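PDB 1PC6: protein ninB from Enterobacteria phage lambda, which probably acts in phage genetic recombination, with functional similarity to the bacterial RecFOR proteins that initiate genetic exchange. Local coordinates for residues 75-80 and 97-102; 79-84 and 106-111; 84-89 and 93-98. One frame throughout, in Å; residues are numbered along the deposited sequence.

Contact 1. Residues 75-80 and 97-102; sequences VFTAAL and IGQSTS
T77 carries this contact from the helix side, offering one branch to Q99 and the other to T101. The helix residues before it turn elsewhere: V75 packs on L89 of the second subunit, and F76 reaches toward helix 106-122, where its ring meets that of F119 edge-to-face. One step on, T77 faces the 97-102 loop, and a beta-mercaptoethanol, probably from the crystallisation liquor, lies about 3 Å from its side chain. Its methyl lies anti to the backbone N (chi1 -64°, measured to OG1), and this places CG2 over the base of the Q99 side chain, 3.6 Å from Q99 CB. The two side chains cross at about a right angle. Beyond CB, Q99 bends at chi2 (-51°) and leads its amide away, where Q99 NE2 makes a weak hydrogen bond to Q82 O. The other branch, T77 OG1, stands 3.7 Å from T101 CG2. This is van der Waals packing, since a methyl is no hydrogen-bond partner; the hydroxyl's hydrogen bond is with K73 O, one helical turn back. Farther along, A79 and L80 lean on L115. Threonine suits both positions: each hydroxyl is tied to K73 while the methyls supply apolar surface. With no hydrogen bond between the two segments, the loop is held against the helix by these methyl contacts and by the K73 NZ bond to T101 OG1, made one turn earlier on the same helix.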
# COMPACT_ATOMS: atom_id res chain seq x y z
N VAL A 75 -13.81 7.49 -0.21
CA VAL A 75 -14.92 8.29 -0.71
C VAL A 75 -14.73 8.58 -2.19
O VAL A 75 -15.64 8.38 -3.00
CB VAL A 75 -15.02 9.63 0.05
CG1 VAL A 75 -16.27 10.38 -0.38
CG2 VAL A 75 -15.04 9.38 1.55
N PHE A 76 -13.54 9.05 -2.54
CA PHE A 76 -13.29 9.36 -3.93
C PHE A 76 -13.35 8.10 -4.78
O PHE A 76 -14.01 8.09 -5.80
CB PHE A 76 -11.95 10.07 -4.10
CG PHE A 76 -12.01 11.53 -3.75
CD1 PHE A 76 -12.87 12.38 -4.43
CD2 PHE A 76 -11.23 12.05 -2.72
CE1 PHE A 76 -12.96 13.74 -4.09
CE2 PHE A 76 -11.30 13.41 -2.37
CZ PHE A 76 -12.17 14.25 -3.06
N THR A 77 -12.68 7.04 -4.36
CA THR A 77 -12.71 5.81 -5.13
C THR A 77 -14.14 5.28 -5.21
O THR A 77 -14.55 4.72 -6.22
CB THR A 77 -11.82 4.75 -4.49
OG1 THR A 77 -10.46 5.19 -4.52
CG2 THR A 77 -11.94 3.44 -5.24
N ALA A 78 -14.90 5.46 -4.13
CA ALA A 78 -16.28 5.00 -4.09
C ALA A 78 -17.11 5.67 -5.17
O ALA A 78 -18.06 5.10 -5.67
CB ALA A 78 -16.88 5.27 -2.73
N ALA A 79 -16.74 6.90 -5.51
CA ALA A 79 -17.46 7.68 -6.53
C ALA A 79 -17.22 7.18 -7.96
O ALA A 79 -17.98 7.50 -8.88
CB ALA A 79 -17.06 9.16 -6.43
N LEU A 80 -16.17 6.39 -8.15
CA LEU A 80 -15.86 5.85 -9.47
C LEU A 80 -16.27 4.39 -9.60
O LEU A 80 -16.94 4.01 -10.57
CB LEU A 80 -14.36 5.98 -9.77
CG LEU A 80 -13.74 7.35 -10.10
CD1 LEU A 80 -14.82 8.29 -10.68
CD2 LEU A 80 -13.09 7.96 -8.86
N ILE A 97 -16.08 -3.55 1.06
CA ILE A 97 -14.70 -3.28 0.69
C ILE A 97 -14.59 -2.31 -0.46
O ILE A 97 -15.28 -2.46 -1.48
CB ILE A 97 -13.99 -4.59 0.26
CG1 ILE A 97 -14.17 -5.66 1.34
CG2 ILE A 97 -12.52 -4.31 -0.08
CD1 ILE A 97 -13.65 -7.01 0.95
N GLY A 98 -13.72 -1.31 -0.31
CA GLY A 98 -13.51 -0.34 -1.36
C GLY A 98 -12.61 -0.94 -2.44
O GLY A 98 -12.08 -2.04 -2.26
N GLN A 99 -12.42 -0.23 -3.54
CA GLN A 99 -11.56 -0.72 -4.62
C GLN A 99 -10.12 -0.34 -4.37
O GLN A 99 -9.84 0.72 -3.81
CB GLN A 99 -12.00 -0.13 -5.97
CG GLN A 99 -13.42 -0.48 -6.36
CD GLN A 99 -13.71 -1.96 -6.27
OE1 GLN A 99 -12.91 -2.79 -6.72
NE2 GLN A 99 -14.86 -2.30 -5.70
N SER A 100 -9.20 -1.21 -4.79
CA SER A 100 -7.78 -0.97 -4.60
C SER A 100 -7.23 0.05 -5.59
O SER A 100 -7.34 -0.13 -6.81
CB SER A 100 -7.01 -2.28 -4.74
OG SER A 100 -5.61 -2.06 -4.69
N THR A 101 -6.65 1.12 -5.07
CA THR A 101 -6.06 2.15 -5.91
C THR A 101 -4.82 1.58 -6.60
O THR A 101 -4.47 1.98 -7.70
CB THR A 101 -5.68 3.37 -5.07
OG1 THR A 101 -4.87 2.95 -3.96
CG2 THR A 101 -6.94 4.07 -4.57
N SER A 102 -4.17 0.63 -5.93
CA SER A 102 -2.98 -0.03 -6.46
C SER A 102 -3.33 -0.81 -7.72
O SER A 102 -2.67 -0.68 -8.76
CB SER A 102 -2.41 -1.01 -5.42
OG SER A 102 -2.19 -0.36 -4.17

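Contact 2. Residues 79-84 and 106-111; sequences ALKQQD and VGEFAE
K81 reaches from the chain just after helix 69-80 to E108, near the start of helix 106-122, and the two meet through a salt bridge. At its base, K81 CB lies beside Q99, so the lysine starts out packed on the loop that follows strand 94-97. The chain then bends at chi2 and again at chi3 (-57°), and the second bend turns it aside at CD, so that it passes E108 OE1 and brings NZ alongside. The methylenes thus run past one carboxylate oxygen: K81 CD comes within 3.2 Å of E108 OE1, and K81 CE within 3.7 Å of the same atom. At the tip, K81 NZ donates a hydrogen bond of 3.2 Å to E108 OE1, entering on the syn lone pair, the side of the other oxygen. The lysine and glutamate side chains cross at about a right angle. E108 is extended beyond CG, which gives it the reach to meet the lysine, while its second oxygen, OE2, accepts a hydrogen bond from R105 N just ahead of the helix. One carboxylate thus ties the beginning of its own helix to the lysine of the neighbouring segment. Beside this bridge the contact is loose, L80 CD1 approaching E111 OE1 only to 4.4 Å; the leucine also touches L115 farther along the same helix. Long, flexible side chains suit backbones whose closest CA atoms, those of L80 and E111, are 8.3 Å apart. Since the contact lies at the surface, water probably screens the charges, and the single ion pair would be a modest electrostatic link, weaker than the same pair in a buried setting.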
# COMPACT_ATOMS: atom_id res chain seq x y z
N ALA A 79 -16.74 6.90 -5.51
CA ALA A 79 -17.46 7.68 -6.53
C ALA A 79 -17.22 7.18 -7.96
O ALA A 79 -17.98 7.50 -8.88
CB ALA A 79 -17.06 9.16 -6.43
N LEU A 80 -16.17 6.39 -8.15
CA LEU A 80 -15.86 5.85 -9.47
C LEU A 80 -16.27 4.39 -9.60
O LEU A 80 -16.94 4.01 -10.57
CB LEU A 80 -14.36 5.98 -9.77
CG LEU A 80 -13.74 7.35 -10.10
CD1 LEU A 80 -14.82 8.29 -10.68
CD2 LEU A 80 -13.09 7.96 -8.86
N LYS A 81 -15.88 3.57 -8.63
CA LYS A 81 -16.21 2.15 -8.67
C LYS A 81 -16.97 1.74 -7.42
O LYS A 81 -16.53 2.04 -6.30
CB LYS A 81 -14.93 1.34 -8.81
CG LYS A 81 -13.73 2.15 -9.32
CD LYS A 81 -12.81 1.34 -10.26
CE LYS A 81 -12.29 0.06 -9.62
NZ LYS A 81 -11.82 -0.95 -10.63
N GLN A 82 -18.10 1.07 -7.61
CA GLN A 82 -18.94 0.61 -6.50
C GLN A 82 -18.16 -0.25 -5.53
O GLN A 82 -17.40 -1.12 -5.94
CB GLN A 82 -20.11 -0.23 -6.99
CG GLN A 82 -21.05 0.48 -7.93
CD GLN A 82 -22.45 -0.08 -7.83
OE1 GLN A 82 -22.64 -1.29 -7.83
NE2 GLN A 82 -23.45 0.81 -7.75
N GLN A 83 -18.36 -0.02 -4.24
CA GLN A 83 -17.67 -0.79 -3.23
C GLN A 83 -18.23 -2.20 -3.22
O GLN A 83 -19.44 -2.37 -3.33
CB GLN A 83 -17.88 -0.16 -1.86
CG GLN A 83 -17.26 1.21 -1.72
CD GLN A 83 -17.21 1.66 -0.29
OE1 GLN A 83 -18.24 1.84 0.35
NE2 GLN A 83 -16.00 1.82 0.24
N ASP A 84 -17.37 -3.22 -3.11
CA ASP A 84 -17.86 -4.60 -3.07
C ASP A 84 -18.30 -4.98 -1.66
O ASP A 84 -17.81 -4.43 -0.69
CB ASP A 84 -16.80 -5.59 -3.56
CG ASP A 84 -16.70 -5.65 -5.07
OD1 ASP A 84 -17.68 -5.26 -5.74
OD2 ASP A 84 -15.66 -6.08 -5.60
N VAL A 106 -4.27 2.58 -15.50
CA VAL A 106 -3.82 3.94 -15.76
C VAL A 106 -4.94 4.90 -16.19
O VAL A 106 -4.88 6.10 -15.91
CB VAL A 106 -2.71 3.96 -16.83
CG1 VAL A 106 -2.25 5.39 -17.04
CG2 VAL A 106 -1.55 3.08 -16.38
N GLY A 107 -5.95 4.37 -16.88
CA GLY A 107 -7.06 5.20 -17.31
C GLY A 107 -7.95 5.61 -16.15
O GLY A 107 -8.47 6.73 -16.12
N GLU A 108 -8.12 4.69 -15.20
CA GLU A 108 -8.94 4.90 -14.01
C GLU A 108 -8.21 5.81 -13.05
O GLU A 108 -8.69 6.89 -12.69
CB GLU A 108 -9.21 3.58 -13.30
CG GLU A 108 -9.50 2.42 -14.23
CD GLU A 108 -9.89 1.15 -13.48
OE1 GLU A 108 -11.00 1.14 -12.88
OE2 GLU A 108 -9.09 0.19 -13.49
N PHE A 109 -7.05 5.35 -12.61
CA PHE A 109 -6.22 6.10 -11.69
C PHE A 109 -6.14 7.56 -12.15
O PHE A 109 -6.20 8.48 -11.34
CB PHE A 109 -4.83 5.48 -11.62
CG PHE A 109 -3.91 6.16 -10.66
CD1 PHE A 109 -3.46 7.46 -10.90
CD2 PHE A 109 -3.49 5.51 -9.51
CE1 PHE A 109 -2.61 8.10 -10.01
CE2 PHE A 109 -2.63 6.14 -8.60
CZ PHE A 109 -2.19 7.43 -8.85
N ALA A 110 -5.99 7.74 -13.46
CA ALA A 110 -5.93 9.08 -14.02
C ALA A 110 -7.23 9.82 -13.66
O ALA A 110 -7.20 10.99 -13.27
CB ALA A 110 -5.76 8.99 -15.53
N GLU A 111 -8.36 9.12 -13.78
CA GLU A 111 -9.68 9.68 -13.46
C GLU A 111 -9.84 10.04 -11.99
O GLU A 111 -10.49 11.03 -11.66
CB GLU A 111 -10.79 8.71 -13.85
CG GLU A 111 -11.22 8.84 -15.29
CD GLU A 111 -12.38 7.93 -15.63
OE1 GLU A 111 -13.30 7.80 -14.78
OE2 GLU A 111 -12.39 7.35 -16.74

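Contact 3. Residues 84-89 and 93-98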
# COMPACT_ATOMS: atom_id res chain seq x y z
N ASP A 84 -17.37 -3.22 -3.11
CA ASP A 84 -17.86 -4.60 -3.07
C ASP A 84 -18.30 -4.98 -1.66
O ASP A 84 -17.81 -4.43 -0.69
CB ASP A 84 -16.80 -5.59 -3.56
CG ASP A 84 -16.70 -5.65 -5.07
OD1 ASP A 84 -17.68 -5.26 -5.74
OD2 ASP A 84 -15.66 -6.08 -5.60
N VAL A 85 -19.23 -5.92 -1.55
CA VAL A 85 -19.71 -6.36 -0.25
C VAL A 85 -19.43 -7.84 -0.10
O VAL A 85 -19.57 -8.58 -1.06
CB VAL A 85 -21.22 -6.15 -0.10
CG1 VAL A 85 -21.68 -6.69 1.24
CG2 VAL A 85 -21.55 -4.68 -0.22
N VAL A 86 -19.08 -8.27 1.11
CA VAL A 86 -18.79 -9.68 1.31
C VAL A 86 -19.14 -10.14 2.74
O VAL A 86 -19.23 -9.31 3.65
CB VAL A 86 -17.30 -9.93 0.99
CG1 VAL A 86 -16.42 -9.40 2.11
CG2 VAL A 86 -17.06 -11.39 0.71
N PRO A 87 -19.38 -11.46 2.95
CA PRO A 87 -19.73 -11.98 4.28
C PRO A 87 -18.58 -11.84 5.27
O PRO A 87 -17.44 -12.14 4.93
CB PRO A 87 -20.06 -13.44 4.01
CG PRO A 87 -20.55 -13.42 2.61
CD PRO A 87 -19.59 -12.49 1.92
N ASN A 88 -18.88 -11.42 6.49
CA ASN A 88 -17.82 -11.26 7.50
C ASN A 88 -17.33 -12.62 8.00
O ASN A 88 -17.89 -13.66 7.64
CB ASN A 88 -18.30 -10.38 8.67
CG ASN A 88 -19.36 -11.04 9.54
OD1 ASN A 88 -19.76 -12.19 9.34
ND2 ASN A 88 -19.83 -10.29 10.53
N LEU A 89 -16.27 -12.61 8.81
CA LEU A 89 -15.69 -13.85 9.33
C LEU A 89 -16.62 -14.62 10.26
O LEU A 89 -16.75 -15.83 10.15
CB LEU A 89 -14.38 -13.55 10.05
CG LEU A 89 -13.24 -12.90 9.28
CD1 LEU A 89 -12.06 -12.78 10.21
CD2 LEU A 89 -12.86 -13.72 8.06
N GLY A 93 -22.79 -11.19 9.48
CA GLY A 93 -22.91 -9.83 9.04
C GLY A 93 -22.11 -9.68 7.79
O GLY A 93 -21.70 -10.66 7.18
N PHE A 94 -21.87 -8.44 7.41
CA PHE A 94 -21.15 -8.18 6.20
C PHE A 94 -20.06 -7.13 6.34
O PHE A 94 -20.04 -6.35 7.30
CB PHE A 94 -22.16 -7.77 5.11
CG PHE A 94 -23.15 -8.85 4.80
CD1 PHE A 94 -22.89 -9.78 3.79
CD2 PHE A 94 -24.30 -9.00 5.57
CE1 PHE A 94 -23.75 -10.86 3.57
CE2 PHE A 94 -25.17 -10.08 5.36
CZ PHE A 94 -24.90 -11.01 4.36
N VAL A 95 -19.15 -7.16 5.38
CA VAL A 95 -18.06 -6.22 5.32
C VAL A 95 -18.02 -5.67 3.90
O VAL A 95 -18.02 -6.42 2.93
CB VAL A 95 -16.70 -6.87 5.72
CG1 VAL A 95 -16.68 -8.32 5.31
CG2 VAL A 95 -15.55 -6.12 5.05
N VAL A 96 -18.03 -4.34 3.81
CA VAL A 96 -17.99 -3.65 2.53
C VAL A 96 -16.55 -3.25 2.26
O VAL A 96 -15.88 -2.69 3.13
CB VAL A 96 -18.88 -2.40 2.54
CG1 VAL A 96 -18.63 -1.58 1.30
CG2 VAL A 96 -20.33 -2.82 2.61
N ILE A 97 -16.08 -3.55 1.06
CA ILE A 97 -14.70 -3.28 0.69
C ILE A 97 -14.59 -2.31 -0.46
O ILE A 97 -15.28 -2.46 -1.48
CB ILE A 97 -13.99 -4.59 0.26
CG1 ILE A 97 -14.17 -5.66 1.34
CG2 ILE A 97 -12.52 -4.31 -0.08
CD1 ILE A 97 -13.65 -7.01 0.95
N GLY A 98 -13.72 -1.31 -0.31
CA GLY A 98 -13.51 -0.34 -1.36
C GLY A 98 -12.61 -0.94 -2.44
O GLY A 98 -12.08 -2.04 -2.26
O HOH W 1 -19.36 -7.63 9.84
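V86 and V95 run alongside each other from the same face of a two-stranded antiparallel sheet. In V86, CG1 occupies the position between the backbone N and the carbonyl carbon (chi1 75°), and from there V86 CG1 meets V95 CG1 at 3.4 Å. I97 extends the same apolar patch, its CD1 lying 3.8 Å from V86 CG1. On the other face V85 crosses V96 obliquely, with V85 CG2 and V96 CG2 3.6 Å apart, while V85 CG1 rests near F94 CB. Beta-branched valine and isoleucine suit extended strands. P87 and F94 form a non-hydrogen-bonded pair and splay apart, a place where proline costs no bond between the strands. Backbone bonds fix the pairing: V86 and V95 bond each other in both directions, and I97 N donates to D84 O, with a weak return bond from D84 N. Beyond the strands, N88 N gives a nearly straight bond of 3.0 Å to G93 O, approaching from above the carbonyl plane. The N88 amide folds over G93, whose lack of a side chain leaves it room. N88 OD1 accepts from N92 N and, weakly, from G93 N; N88 ND2 donates 2.8 Å to a water that in turn donates to F94 O. The second subunit meets both faces: W62 of that subunit packs on V86 and bonds P87 O, while V96 meets V96 of that subunit. Strands 84-87 and 94-97 thus form a beta hairpin, its turn gathered around an asparagine amide, that projects from the helical body as an arm of the dimer interface.

The three contacts follow one excursion of the chain out of the helical body and back. Contacts 1 and 2 are neighbours, their centres 6 Å apart, and both start from the end of helix 69-80; Q99 of contact 1 packs on K81 of contact 2. Contact 3 lies farther out, 14 Å centre to centre from contact 1 and 19 Å from contact 2. It shares D84 with contact 2 and I97 and G98 with contact 1, so both adjoin the base of the hairpin. All three segment pairs touch the second subunit. The bound beta-mercaptoethanol sits by contact 1, about 6 Å from the I97 side chain, and probably comes from the crystallisation liquor.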